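Local coordinates for lipolytic enzyme, g-d-s-l (Clostridium thermocellum, PDB 2W47), which binds a glycan and a calcium ion through a family 6 carbohydrate-binding module, a beta-sandwich attached to a G-D-S-L lipolytic enzyme, at residues I6-D11 / G25-C30; I14-L19 / H35-G40; Y41-V46 / N107-A112; T65-M70 / D84-G89; I72-N77 / A101-G106. All coordinates share one frame; numbering follows the deposited sequence.

Contact 1: residues I6-D11 / G25-C30; sequences IYQAED and GYTGSC
The side chain of Q8 crosses that of T27 at about a right angle, and its amide supplies one of the two direct hydrogen bonds between segment 6-11, which includes an edge strand of the beta-sandwich, 5-8, and the loop 25-30 that precedes strand 31-34. A bend at chi2 (-68°) turns CD toward T27 O and G28 CA. From there NE2 donates to T27 OG1 at 3.1 Å, with the hydroxyl oxygen lying almost in the amide plane. That hydroxyl is also bonded to D124 of strand 122-130, so a single side chain of the loop meets two strands of one sheet. OE1 is engaged as well: it accepts from A9 N at 3.3 Å and from a water that takes the N-H of E10 and donates to S29 OG. A second water lies close to OE1 while accepting from C30 N; a third joins E10 OE1 to S29 N. Waters thus supplement the direct bonds. A9 CB, buried like C30, lies 4.2 Å from C30 SG. Among the exposed residues, S29 OG donates to E10 OE2 over 2.7 Å, approaching from above the carboxylate plane, 74° out of it.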
# COMPACT_ATOMS: atom_id res chain seq x y z
N ILE A 6 12.07 0.86 -0.20
CA ILE A 6 10.90 1.57 -0.69
C ILE A 6 10.52 1.06 -2.08
O ILE A 6 11.34 1.03 -3.00
CB ILE A 6 11.09 3.10 -0.68
CG1 ILE A 6 11.12 3.61 0.77
CG2 ILE A 6 9.99 3.79 -1.47
CD1 ILE A 6 11.34 5.11 0.92
N TYR A 7 9.27 0.62 -2.19
CA TYR A 7 8.70 0.15 -3.44
C TYR A 7 7.87 1.30 -3.99
O TYR A 7 6.78 1.59 -3.48
CB TYR A 7 7.88 -1.12 -3.21
CG TYR A 7 8.77 -2.28 -2.85
CD1 TYR A 7 9.29 -3.11 -3.84
CD2 TYR A 7 9.16 -2.50 -1.53
CE1 TYR A 7 10.15 -4.16 -3.52
CE2 TYR A 7 10.01 -3.55 -1.20
CZ TYR A 7 10.51 -4.36 -2.20
OH TYR A 7 11.36 -5.40 -1.89
N GLN A 8 8.40 1.98 -4.99
CA GLN A 8 7.76 3.19 -5.50
C GLN A 8 6.53 2.89 -6.36
O GLN A 8 6.40 1.79 -6.90
CB GLN A 8 8.75 4.07 -6.28
CG GLN A 8 9.51 5.08 -5.40
CD GLN A 8 8.60 6.17 -4.86
OE1 GLN A 8 7.47 6.33 -5.34
NE2 GLN A 8 9.08 6.92 -3.87
N ALA A 9 5.65 3.87 -6.47
CA ALA A 9 4.42 3.74 -7.25
C ALA A 9 4.67 3.21 -8.66
O ALA A 9 3.96 2.31 -9.13
CB ALA A 9 3.69 5.09 -7.31
N GLU A 10 5.70 3.74 -9.32
CA GLU A 10 5.97 3.40 -10.72
C GLU A 10 6.37 1.93 -10.91
O GLU A 10 6.34 1.40 -12.02
CB GLU A 10 7.05 4.33 -11.32
CG GLU A 10 8.47 4.07 -10.78
CD GLU A 10 9.50 5.18 -10.97
OE1 GLU A 10 10.49 5.18 -10.20
OE2 GLU A 10 9.36 6.04 -11.86
N ASP A 11 6.76 1.26 -9.82
CA ASP A 11 7.21 -0.13 -9.91
C ASP A 11 6.12 -1.15 -9.58
O ASP A 11 6.33 -2.36 -9.67
CB ASP A 11 8.46 -0.34 -9.08
CG ASP A 11 9.67 0.36 -9.69
OD1 ASP A 11 9.86 0.29 -10.92
OD2 ASP A 11 10.42 1.01 -8.94
N GLY A 25 3.46 16.61 -2.54
CA GLY A 25 3.86 15.92 -1.32
C GLY A 25 4.25 14.47 -1.50
O GLY A 25 4.77 13.84 -0.58
N TYR A 26 4.01 13.93 -2.70
CA TYR A 26 4.45 12.58 -3.01
C TYR A 26 5.97 12.58 -3.13
O TYR A 26 6.62 13.64 -3.18
CB TYR A 26 3.80 12.06 -4.31
CG TYR A 26 4.19 12.84 -5.55
CD1 TYR A 26 5.30 12.48 -6.30
CD2 TYR A 26 3.45 13.94 -5.97
CE1 TYR A 26 5.67 13.19 -7.44
CE2 TYR A 26 3.81 14.67 -7.09
CZ TYR A 26 4.91 14.28 -7.83
OH TYR A 26 5.25 15.02 -8.94
N THR A 27 6.54 11.38 -3.17
CA THR A 27 7.99 11.20 -3.33
C THR A 27 8.25 10.41 -4.60
O THR A 27 7.36 9.76 -5.15
CB THR A 27 8.62 10.47 -2.12
OG1 THR A 27 8.04 9.18 -1.97
CG2 THR A 27 8.43 11.28 -0.83
N GLY A 28 9.49 10.46 -5.08
CA GLY A 28 9.82 9.84 -6.35
C GLY A 28 9.05 10.50 -7.49
O GLY A 28 8.71 11.68 -7.43
N SER A 29 8.75 9.71 -8.51
CA SER A 29 8.24 10.26 -9.76
C SER A 29 6.74 10.53 -9.77
O SER A 29 6.27 11.36 -10.56
CB SER A 29 8.60 9.33 -10.91
OG SER A 29 8.03 8.05 -10.72
N CYS A 30 5.98 9.84 -8.92
CA CYS A 30 4.53 9.88 -8.99
C CYS A 30 3.93 9.09 -7.84
O CYS A 30 4.65 8.56 -6.99
CB CYS A 30 4.05 9.30 -10.33
SG CYS A 30 4.54 7.57 -10.62
O HOH W 1 6.93 6.27 -8.39
O HOH W 2 7.16 8.12 -7.17
O HOH W 3 9.98 7.07 -8.19

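Contact 2: residues I14-L19 / H35-G40; sequences IYNAIL and HNEVGG. With CA (calcium ion), chain C; AQA (4-deoxy-beta-L-threo-hex-4-enopyranuronic acid), chain B.
H35 lays one face of its imidazole over the peptide between N16 and A17, with N16 C 3.4 Å above the ring centre, where a loop of the carbohydrate-binding beta-sandwich meets the turn between strands 13-15 and 17-20. Packing continues at the ring edge, where I18 CG2 comes to 3.9 Å from H35 CE1, and G39 O lies in the plane of the Y15 ring at its edge. G40 fits closely as well, its CA being 3.2 Å from Y15 O. Among the polar interactions, H35 N donates to N16 O over 2.9 Å from above the carbonyl plane. A water accepts from N16 ND2 and donates to V38 O, bridging the segments. Metal coordination falls to N36, the centre of an inverse gamma turn. Its OD1 joins N33 OD1, Y34 O, three waters and O6B of the bound 4-deoxy-beta-L-threo-hex-4-enopyranuronic acid around calcium. The amide serves both carboxylate oxygens, O6B through the shared calcium and O6A directly, N36 ND2 donating to O6A at 3.0 Å, nearly straight at 170°.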
# COMPACT_ATOMS: atom_id res chain seq x y z
N ILE A 14 -0.53 -2.14 -11.54
CA ILE A 14 -1.77 -1.50 -11.11
C ILE A 14 -2.92 -1.88 -12.03
O ILE A 14 -2.73 -2.13 -13.23
CB ILE A 14 -1.61 0.04 -10.96
CG1 ILE A 14 -1.40 0.73 -12.31
CG2 ILE A 14 -0.48 0.36 -9.97
CD1 ILE A 14 -1.18 2.24 -12.21
N TYR A 15 -4.12 -1.91 -11.45
CA TYR A 15 -5.32 -2.28 -12.17
C TYR A 15 -6.43 -1.33 -11.77
O TYR A 15 -6.67 -1.13 -10.58
CB TYR A 15 -5.72 -3.71 -11.82
CG TYR A 15 -7.11 -4.09 -12.29
CD1 TYR A 15 -7.35 -4.38 -13.63
CD2 TYR A 15 -8.17 -4.18 -11.39
CE1 TYR A 15 -8.63 -4.73 -14.06
CE2 TYR A 15 -9.45 -4.53 -11.81
CZ TYR A 15 -9.66 -4.80 -13.15
OH TYR A 15 -10.94 -5.15 -13.56
N ASN A 16 -7.09 -0.73 -12.74
CA ASN A 16 -8.12 0.27 -12.46
C ASN A 16 -7.62 1.34 -11.48
O ASN A 16 -8.26 1.68 -10.48
CB ASN A 16 -9.43 -0.39 -12.02
CG ASN A 16 -10.21 -0.93 -13.19
OD1 ASN A 16 -9.96 -0.55 -14.33
ND2 ASN A 16 -11.17 -1.80 -12.91
N ALA A 17 -6.43 1.83 -11.81
CA ALA A 17 -5.73 2.85 -11.07
C ALA A 17 -4.75 3.46 -12.07
O ALA A 17 -4.43 2.82 -13.08
CB ALA A 17 -4.99 2.23 -9.90
N ILE A 18 -4.30 4.68 -11.78
CA ILE A 18 -3.32 5.36 -12.64
C ILE A 18 -2.14 5.86 -11.82
O ILE A 18 -2.20 5.90 -10.59
CB ILE A 18 -3.97 6.55 -13.40
CG1 ILE A 18 -4.35 7.70 -12.43
CG2 ILE A 18 -5.15 6.06 -14.24
CD1 ILE A 18 -4.88 8.97 -13.10
N LEU A 19 -1.07 6.25 -12.51
CA LEU A 19 0.03 6.98 -11.92
C LEU A 19 -0.19 8.45 -12.25
O LEU A 19 -0.43 8.80 -13.41
CB LEU A 19 1.36 6.53 -12.51
CG LEU A 19 1.72 5.05 -12.32
CD1 LEU A 19 3.05 4.71 -12.96
CD2 LEU A 19 1.72 4.70 -10.83
N HIS A 35 -8.93 4.30 -9.54
CA HIS A 35 -10.25 4.65 -10.07
C HIS A 35 -11.23 4.69 -8.91
O HIS A 35 -11.12 3.90 -7.96
CB HIS A 35 -10.74 3.61 -11.07
CG HIS A 35 -10.03 3.63 -12.39
ND1 HIS A 35 -8.96 4.46 -12.66
CD2 HIS A 35 -10.23 2.89 -13.50
CE1 HIS A 35 -8.54 4.24 -13.89
NE2 HIS A 35 -9.29 3.29 -14.42
N ASN A 36 -12.20 5.60 -8.98
CA ASN A 36 -13.20 5.68 -7.93
C ASN A 36 -14.30 4.66 -8.14
O ASN A 36 -15.41 4.95 -8.62
CB ASN A 36 -13.68 7.12 -7.75
CG ASN A 36 -12.58 8.01 -7.14
OD1 ASN A 36 -11.39 7.86 -7.44
ND2 ASN A 36 -12.98 8.92 -6.27
N GLU A 37 -13.94 3.42 -7.83
CA GLU A 37 -14.79 2.26 -7.99
C GLU A 37 -14.27 1.11 -7.14
O GLU A 37 -13.13 1.13 -6.67
CB GLU A 37 -14.86 1.84 -9.47
CG GLU A 37 -13.54 1.33 -10.05
CD GLU A 37 -13.62 1.05 -11.53
OE1 GLU A 37 -13.88 1.99 -12.31
OE2 GLU A 37 -13.40 -0.11 -11.92
N VAL A 38 -15.12 0.10 -6.93
CA VAL A 38 -14.70 -1.10 -6.23
C VAL A 38 -13.65 -1.85 -7.06
O VAL A 38 -13.77 -1.94 -8.29
CB VAL A 38 -15.91 -2.04 -5.96
CG1 VAL A 38 -15.47 -3.40 -5.39
CG2 VAL A 38 -16.91 -1.38 -5.03
N GLY A 39 -12.62 -2.37 -6.39
CA GLY A 39 -11.80 -3.41 -7.01
C GLY A 39 -10.51 -3.03 -7.69
O GLY A 39 -9.78 -3.92 -8.13
N GLY A 40 -10.20 -1.74 -7.79
CA GLY A 40 -8.87 -1.36 -8.27
C GLY A 40 -7.82 -1.91 -7.33
O GLY A 40 -8.09 -2.17 -6.15
CA CA C . -8.93 7.85 -6.68
O6A AQA B . -11.19 10.96 -4.98
C6 AQA B . -10.00 10.78 -5.36
O6B AQA B . -9.48 9.63 -5.41
C5 AQA B . -9.26 11.83 -5.72
O5 AQA B . -9.90 13.14 -5.61
C4 AQA B . -7.98 11.69 -6.13
C3 AQA B . -7.24 12.86 -6.74
O3 AQA B . -5.82 12.71 -6.61
C2 AQA B . -7.70 14.12 -6.03
O2 AQA B . -7.06 15.28 -6.57
C1 AQA B . -9.21 14.27 -6.16
O HOH W 4 -12.30 -2.46 -10.56
O HOH W 5 -9.84 9.40 -8.22
O HOH W 6 -10.01 6.25 -5.38
O HOH W 7 -7.05 7.02 -5.16

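Contact 3: residues Y41-V46 / N107-A112; sequences YIEWNV and NNVIRA
R111 lays its guanidinium flat on the Y41 ring, the planes 5° apart and the centres separated by 3.6 Å. This is a cation-pi stack, and CD adds a CH-pi contact over the same face. Charge pairing comes next: R111 NE and NH2 both grip E43 OE1 side-on, at 2.8 and 2.9 Å, from one face of the carboxylate. A further polar pair is N107 ND2 donating to N45 OD1 over 3.1 Å from above the carbonyl plane. Backbone bonds make the two strands antiparallel neighbours, with I42-A112, W44-I110 and V46-N108 as hydrogen-bonded pairs; E43-R111 and N45-V109 are non-hydrogen-bonded. Apolar packing lies on the face that carries I42, W44, V46, I110 and A112, where V46 CG2 meets I110 CD1 at 3.8 Å and I42 CG1 meets A112 CB at 4.0 Å. Strand 106-114 is central in a five-stranded sheet, flanked by 70-74 and 41-48; 41-48 lies between 106-114 and 13-15, and I42, W44 and V46 pack on strand 122-130 of the second sheet.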
# COMPACT_ATOMS: atom_id res chain seq x y z
N TYR A 41 -6.61 -2.11 -7.84
CA TYR A 41 -5.55 -2.58 -6.97
C TYR A 41 -4.17 -2.14 -7.37
O TYR A 41 -3.94 -1.75 -8.51
CB TYR A 41 -5.57 -4.11 -6.79
CG TYR A 41 -5.26 -4.96 -8.02
CD1 TYR A 41 -3.95 -5.13 -8.48
CD2 TYR A 41 -6.28 -5.65 -8.68
CE1 TYR A 41 -3.68 -5.94 -9.60
CE2 TYR A 41 -6.02 -6.46 -9.78
CZ TYR A 41 -4.72 -6.60 -10.23
OH TYR A 41 -4.49 -7.40 -11.34
N ILE A 42 -3.27 -2.20 -6.40
CA ILE A 42 -1.84 -2.00 -6.61
C ILE A 42 -1.12 -3.23 -6.07
O ILE A 42 -1.47 -3.74 -4.99
CB ILE A 42 -1.30 -0.72 -5.93
CG1 ILE A 42 -1.39 -0.82 -4.40
CG2 ILE A 42 -2.03 0.51 -6.46
CD1 ILE A 42 -1.06 0.45 -3.65
N GLU A 43 -0.15 -3.71 -6.82
CA GLU A 43 0.56 -4.93 -6.46
C GLU A 43 2.05 -4.73 -6.64
O GLU A 43 2.49 -4.21 -7.66
CB GLU A 43 0.08 -6.07 -7.35
CG GLU A 43 0.72 -7.40 -7.07
CD GLU A 43 0.07 -8.48 -7.88
OE1 GLU A 43 -1.02 -8.94 -7.48
OE2 GLU A 43 0.66 -8.90 -8.91
N TRP A 44 2.82 -5.15 -5.64
CA TRP A 44 4.26 -5.12 -5.75
C TRP A 44 4.84 -6.51 -5.55
O TRP A 44 4.32 -7.32 -4.77
CB TRP A 44 4.87 -4.21 -4.70
CG TRP A 44 4.83 -2.75 -4.97
CD1 TRP A 44 5.67 -2.03 -5.77
CD2 TRP A 44 3.94 -1.80 -4.37
NE1 TRP A 44 5.35 -0.69 -5.72
CE2 TRP A 44 4.29 -0.53 -4.87
CE3 TRP A 44 2.87 -1.91 -3.47
CZ2 TRP A 44 3.62 0.63 -4.50
CZ3 TRP A 44 2.20 -0.75 -3.10
CH2 TRP A 44 2.58 0.50 -3.62
N ASN A 45 5.95 -6.76 -6.25
CA ASN A 45 6.78 -7.92 -6.01
C ASN A 45 7.85 -7.55 -4.99
O ASN A 45 8.80 -6.83 -5.29
CB ASN A 45 7.39 -8.41 -7.32
CG ASN A 45 6.38 -9.07 -8.21
OD1 ASN A 45 5.63 -9.94 -7.78
ND2 ASN A 45 6.36 -8.66 -9.48
N VAL A 46 7.66 -8.03 -3.76
CA VAL A 46 8.47 -7.61 -2.63
C VAL A 46 9.44 -8.72 -2.24
O VAL A 46 9.04 -9.86 -2.03
CB VAL A 46 7.56 -7.22 -1.43
CG1 VAL A 46 8.37 -6.95 -0.16
CG2 VAL A 46 6.76 -5.98 -1.79
N ASN A 107 10.59 -13.75 -3.37
CA ASN A 107 9.51 -12.86 -3.76
C ASN A 107 8.21 -13.14 -3.04
O ASN A 107 7.87 -14.29 -2.76
CB ASN A 107 9.26 -12.91 -5.26
CG ASN A 107 8.40 -11.77 -5.72
OD1 ASN A 107 8.79 -10.61 -5.57
ND2 ASN A 107 7.23 -12.07 -6.27
N ASN A 108 7.51 -12.05 -2.76
CA ASN A 108 6.18 -12.08 -2.17
C ASN A 108 5.31 -11.11 -2.95
O ASN A 108 5.69 -9.97 -3.18
CB ASN A 108 6.23 -11.67 -0.70
CG ASN A 108 7.06 -12.62 0.13
OD1 ASN A 108 6.53 -13.53 0.76
ND2 ASN A 108 8.38 -12.43 0.12
N VAL A 109 4.16 -11.60 -3.38
CA VAL A 109 3.25 -10.79 -4.18
C VAL A 109 2.29 -10.06 -3.23
O VAL A 109 1.45 -10.70 -2.60
CB VAL A 109 2.47 -11.66 -5.19
CG1 VAL A 109 1.62 -10.79 -6.09
CG2 VAL A 109 3.42 -12.52 -6.03
N ILE A 110 2.45 -8.75 -3.10
CA ILE A 110 1.67 -7.98 -2.13
C ILE A 110 0.68 -7.07 -2.85
O ILE A 110 1.09 -6.22 -3.64
CB ILE A 110 2.59 -7.19 -1.18
CG1 ILE A 110 3.59 -8.16 -0.49
CG2 ILE A 110 1.75 -6.40 -0.15
CD1 ILE A 110 4.36 -7.62 0.70
N ARG A 111 -0.61 -7.28 -2.61
CA ARG A 111 -1.66 -6.53 -3.28
C ARG A 111 -2.58 -5.83 -2.29
O ARG A 111 -2.97 -6.40 -1.26
CB ARG A 111 -2.48 -7.45 -4.21
CG ARG A 111 -3.55 -6.71 -5.03
CD ARG A 111 -4.43 -7.66 -5.80
NE ARG A 111 -3.69 -8.37 -6.83
CZ ARG A 111 -4.27 -9.11 -7.77
NH1 ARG A 111 -5.60 -9.21 -7.81
NH2 ARG A 111 -3.52 -9.72 -8.67
N ALA A 112 -2.93 -4.59 -2.63
CA ALA A 112 -3.91 -3.80 -1.88
C ALA A 112 -5.07 -3.48 -2.81
O ALA A 112 -4.90 -2.74 -3.77
CB ALA A 112 -3.26 -2.53 -1.34

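Contact 4: residues T65-M70 / D84-G89; sequences TANRPM and DFVSTG. With AQA (4-deoxy-beta-L-threo-hex-4-enopyranuronic acid), chain B.
The side chains of M70 and F85 cross at about a right angle. M70 CB is 3.8 Å from F85 CE2, and CG runs on past CE2 and CD2. SD then sits obliquely to the ring, 5.1 Å from its centroid, a Met-aromatic contact. The bend at chi3 (-81°) turns CE back over the face, where it lies 3.6 Å from CE2 and makes a CH-pi contact offset toward the rim. Y60 meets the same ring edge-to-face. The two segments are loops at the glycan-binding end of the beta-sandwich, running roughly antiparallel, and R68 N donates to F85 O at 3.1 Å. From this backbone tie the R68 side chain leads away, extended, to the ligand: NH1 donates to O6B and NH2 to O6A of the bound 4-deoxy-beta-L-threo-hex-4-enopyranuronic acid, while D118 forms a salt bridge with NH2. The end of N67 instead comes toward 84-89. Its CG is anti to the backbone N (chi1 -175°), from where OD1 accepts from F85 N in the carbonyl plane at 2.8 Å, and ND2 donates to D84 OD1 from above the carboxylate plane.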
# COMPACT_ATOMS: atom_id res chain seq x y z
N THR A 65 -13.49 12.65 3.78
CA THR A 65 -13.72 12.37 5.18
C THR A 65 -13.86 10.86 5.45
O THR A 65 -13.67 10.41 6.58
CB THR A 65 -14.95 13.16 5.71
OG1 THR A 65 -15.28 12.74 7.04
CG2 THR A 65 -16.15 13.00 4.78
N ALA A 66 -14.14 10.08 4.41
CA ALA A 66 -14.48 8.68 4.60
C ALA A 66 -13.28 7.75 4.45
O ALA A 66 -12.44 7.93 3.56
CB ALA A 66 -15.57 8.27 3.63
N ASN A 67 -13.23 6.76 5.33
CA ASN A 67 -12.25 5.69 5.27
C ASN A 67 -12.31 5.00 3.91
O ASN A 67 -13.40 4.75 3.38
CB ASN A 67 -12.57 4.68 6.38
CG ASN A 67 -11.55 3.58 6.50
OD1 ASN A 67 -10.39 3.74 6.12
ND2 ASN A 67 -11.97 2.44 7.04
N ARG A 68 -11.13 4.70 3.35
CA ARG A 68 -11.03 3.97 2.09
C ARG A 68 -10.34 2.64 2.36
O ARG A 68 -9.13 2.51 2.13
CB ARG A 68 -10.26 4.80 1.05
CG ARG A 68 -11.06 5.99 0.55
CD ARG A 68 -10.39 6.68 -0.61
NE ARG A 68 -11.27 7.67 -1.24
CZ ARG A 68 -10.96 8.34 -2.34
NH1 ARG A 68 -9.78 8.13 -2.93
NH2 ARG A 68 -11.81 9.21 -2.86
N PRO A 69 -11.09 1.66 2.87
CA PRO A 69 -10.49 0.41 3.30
C PRO A 69 -10.01 -0.43 2.12
O PRO A 69 -10.56 -0.36 1.01
CB PRO A 69 -11.62 -0.28 4.06
CG PRO A 69 -12.86 0.24 3.41
CD PRO A 69 -12.56 1.66 3.08
N MET A 70 -8.96 -1.22 2.37
CA MET A 70 -8.42 -2.10 1.34
C MET A 70 -8.15 -3.48 1.87
O MET A 70 -7.77 -3.65 3.04
CB MET A 70 -7.16 -1.52 0.70
CG MET A 70 -7.37 -0.15 0.09
SD MET A 70 -6.22 0.20 -1.26
CE MET A 70 -4.77 0.71 -0.34
N ASP A 84 -7.67 -0.17 7.21
CA ASP A 84 -8.15 1.20 7.17
C ASP A 84 -7.15 2.17 6.58
O ASP A 84 -5.94 2.10 6.87
CB ASP A 84 -8.55 1.68 8.57
CG ASP A 84 -9.72 0.91 9.14
OD1 ASP A 84 -10.57 0.43 8.36
OD2 ASP A 84 -9.80 0.80 10.38
N PHE A 85 -7.68 3.07 5.76
CA PHE A 85 -6.95 4.21 5.23
C PHE A 85 -7.82 5.42 5.48
O PHE A 85 -8.57 5.88 4.62
CB PHE A 85 -6.65 3.99 3.75
CG PHE A 85 -5.65 2.89 3.51
CD1 PHE A 85 -4.29 3.18 3.46
CD2 PHE A 85 -6.07 1.56 3.42
CE1 PHE A 85 -3.36 2.17 3.27
CE2 PHE A 85 -5.15 0.55 3.24
CZ PHE A 85 -3.78 0.86 3.16
N VAL A 86 -7.73 5.92 6.71
CA VAL A 86 -8.60 6.99 7.18
C VAL A 86 -8.21 8.32 6.56
O VAL A 86 -7.11 8.47 6.00
CB VAL A 86 -8.64 7.08 8.74
CG1 VAL A 86 -9.07 5.76 9.35
CG2 VAL A 86 -7.28 7.51 9.31
N SER A 87 -9.11 9.29 6.65
CA SER A 87 -8.84 10.62 6.14
C SER A 87 -7.50 11.15 6.64
O SER A 87 -7.14 10.97 7.81
CB SER A 87 -9.93 11.59 6.57
OG SER A 87 -9.69 12.86 5.97
N THR A 88 -6.77 11.78 5.73
CA THR A 88 -5.56 12.51 6.08
C THR A 88 -5.84 14.01 6.06
O THR A 88 -4.94 14.81 6.31
CB THR A 88 -4.41 12.19 5.12
OG1 THR A 88 -4.77 12.60 3.79
CG2 THR A 88 -4.10 10.69 5.14
N GLY A 89 -7.09 14.38 5.76
CA GLY A 89 -7.53 15.77 5.80
C GLY A 89 -7.45 16.52 4.49
O GLY A 89 -8.41 17.17 4.08
O6A AQA B . -11.19 10.96 -4.98
C6 AQA B . -10.00 10.78 -5.36
O6B AQA B . -9.48 9.63 -5.41
C5 AQA B . -9.26 11.83 -5.72
O5 AQA B . -9.90 13.14 -5.61
C4 AQA B . -7.98 11.69 -6.13
C3 AQA B . -7.24 12.86 -6.74
O3 AQA B . -5.82 12.71 -6.61
C2 AQA B . -7.70 14.12 -6.03
O2 AQA B . -7.06 15.28 -6.57
C1 AQA B . -9.21 14.27 -6.16
O HOH W 8 -11.68 8.52 7.62

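Contact 5: residues I72-N77 / A101-G106; sequences ITVNGN and ANLNQG
V74 and L103 cross at about a right angle, each sending one methyl toward the other, with V74 CG1 4.0 Å from L103 CD2. The two branches of V74 divide the work. CG1, anti to the backbone N (chi1 174°), meets the leucine and passes N102 O, whereas CG2 leans toward A101 CB at 4.5 Å. Nearer the surface the side chains of N75 and N104 cross at a slant, their amide planes 16° apart, so the flat groups stand almost parallel. N75 lies in a type I' beta turn from V74 to N77, N75 and G76 both with positive phi. V74 and N77 are doubly bonded, V74 N donating to N77 O and N77 N to V74 O. Little surface is buried between the segments, 142 Å² in all. The strand segments 72-74 and 101-103 run in similar directions, 25° apart, with axes 9.1 Å from each other, which is packing between the two sheets of the beta-sandwich and not pairing within one. Strand 70-74 belongs to the five-stranded sheet, with V74 also on V79 of strand 77-83; strand 95-103 edges the four-stranded sheet, where A101 packs on L56 and L103 on Y54.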
# COMPACT_ATOMS: atom_id res chain seq x y z
N ILE A 72 -5.85 -6.59 1.90
CA ILE A 72 -4.43 -6.85 1.69
C ILE A 72 -4.18 -8.33 1.57
O ILE A 72 -4.55 -9.12 2.45
CB ILE A 72 -3.56 -6.26 2.83
CG1 ILE A 72 -4.01 -4.84 3.20
CG2 ILE A 72 -2.07 -6.33 2.46
CD1 ILE A 72 -4.00 -3.83 2.05
N THR A 73 -3.52 -8.71 0.48
CA THR A 73 -3.16 -10.09 0.24
C THR A 73 -1.65 -10.25 0.07
O THR A 73 -0.98 -9.37 -0.47
CB THR A 73 -3.89 -10.69 -0.99
OG1 THR A 73 -3.67 -9.87 -2.14
CG2 THR A 73 -5.39 -10.80 -0.74
N VAL A 74 -1.14 -11.37 0.56
CA VAL A 74 0.25 -11.76 0.35
C VAL A 74 0.20 -13.11 -0.35
O VAL A 74 -0.31 -14.09 0.20
CB VAL A 74 1.05 -11.88 1.67
CG1 VAL A 74 2.46 -12.44 1.42
CG2 VAL A 74 1.13 -10.53 2.35
N ASN A 75 0.67 -13.14 -1.59
CA ASN A 75 0.61 -14.35 -2.41
C ASN A 75 -0.84 -14.86 -2.55
O ASN A 75 -1.09 -16.06 -2.65
CB ASN A 75 1.57 -15.41 -1.84
CG ASN A 75 2.97 -14.86 -1.62
OD1 ASN A 75 3.57 -14.99 -0.54
ND2 ASN A 75 3.49 -14.20 -2.64
N GLY A 76 -1.78 -13.92 -2.56
CA GLY A 76 -3.20 -14.25 -2.70
C GLY A 76 -3.89 -14.63 -1.40
O GLY A 76 -5.11 -14.81 -1.36
N ASN A 77 -3.11 -14.74 -0.33
CA ASN A 77 -3.67 -15.02 0.99
C ASN A 77 -4.11 -13.73 1.64
O ASN A 77 -3.34 -12.79 1.69
CB ASN A 77 -2.63 -15.72 1.85
CG ASN A 77 -2.18 -17.02 1.24
OD1 ASN A 77 -1.14 -17.09 0.57
ND2 ASN A 77 -2.99 -18.03 1.38
N ALA A 101 3.37 -8.50 8.53
CA ALA A 101 3.00 -9.73 7.85
C ALA A 101 4.18 -10.65 7.72
O ALA A 101 5.33 -10.20 7.63
CB ALA A 101 2.45 -9.40 6.46
N ASN A 102 3.90 -11.95 7.72
CA ASN A 102 4.93 -12.94 7.48
C ASN A 102 5.19 -13.07 5.99
O ASN A 102 4.26 -13.23 5.20
CB ASN A 102 4.55 -14.30 8.07
CG ASN A 102 4.65 -14.32 9.59
OD1 ASN A 102 3.86 -14.98 10.27
ND2 ASN A 102 5.62 -13.59 10.13
N LEU A 103 6.46 -12.95 5.61
CA LEU A 103 6.89 -13.08 4.22
C LEU A 103 7.82 -14.28 4.08
O LEU A 103 8.49 -14.66 5.05
CB LEU A 103 7.62 -11.82 3.73
CG LEU A 103 6.88 -10.48 3.80
CD1 LEU A 103 7.73 -9.40 3.15
CD2 LEU A 103 5.50 -10.55 3.16
N ASN A 104 7.85 -14.87 2.89
CA ASN A 104 8.75 -15.98 2.58
C ASN A 104 10.04 -15.47 1.95
O ASN A 104 10.02 -14.47 1.24
CB ASN A 104 8.09 -16.95 1.60
CG ASN A 104 6.72 -17.40 2.04
OD1 ASN A 104 6.55 -17.99 3.11
ND2 ASN A 104 5.72 -17.16 1.20
N GLN A 105 11.15 -16.16 2.19
CA GLN A 105 12.40 -15.80 1.52
C GLN A 105 12.17 -15.75 0.02
O GLN A 105 11.58 -16.67 -0.56
CB GLN A 105 13.53 -16.78 1.86
CG GLN A 105 14.89 -16.34 1.33
CD GLN A 105 16.04 -17.23 1.79
OE1 GLN A 105 16.90 -16.79 2.55
NE2 GLN A 105 16.05 -18.47 1.31
N GLY A 106 12.65 -14.68 -0.61
CA GLY A 106 12.45 -14.47 -2.03
C GLY A 106 11.30 -13.53 -2.28
O GLY A 106 11.06 -12.61 -1.50

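In the fold
Contact 3 is the nearest of the five to the centre of the chain and the one true strand pair; contact 5, about 8 Å away between centres, shares one of its two sheets with it but works by sparse apolar packing across the sandwich. Contacts 1, 2 and 4 each involve at least one loop and are more polar: water-supplemented in contact 1, built on imidazole-peptide packing and a backbone bond in contact 2, whose loop also carries a calcium ligand, amide-based in contact 4. Contact 2 is a surface contact; the other four are partly buried. Contacts 2 and 4 meet at the same ligand, N36 and R68 both gripping its carboxylate. L19 links contacts 1 and 2, W44 contacts 1 and 3.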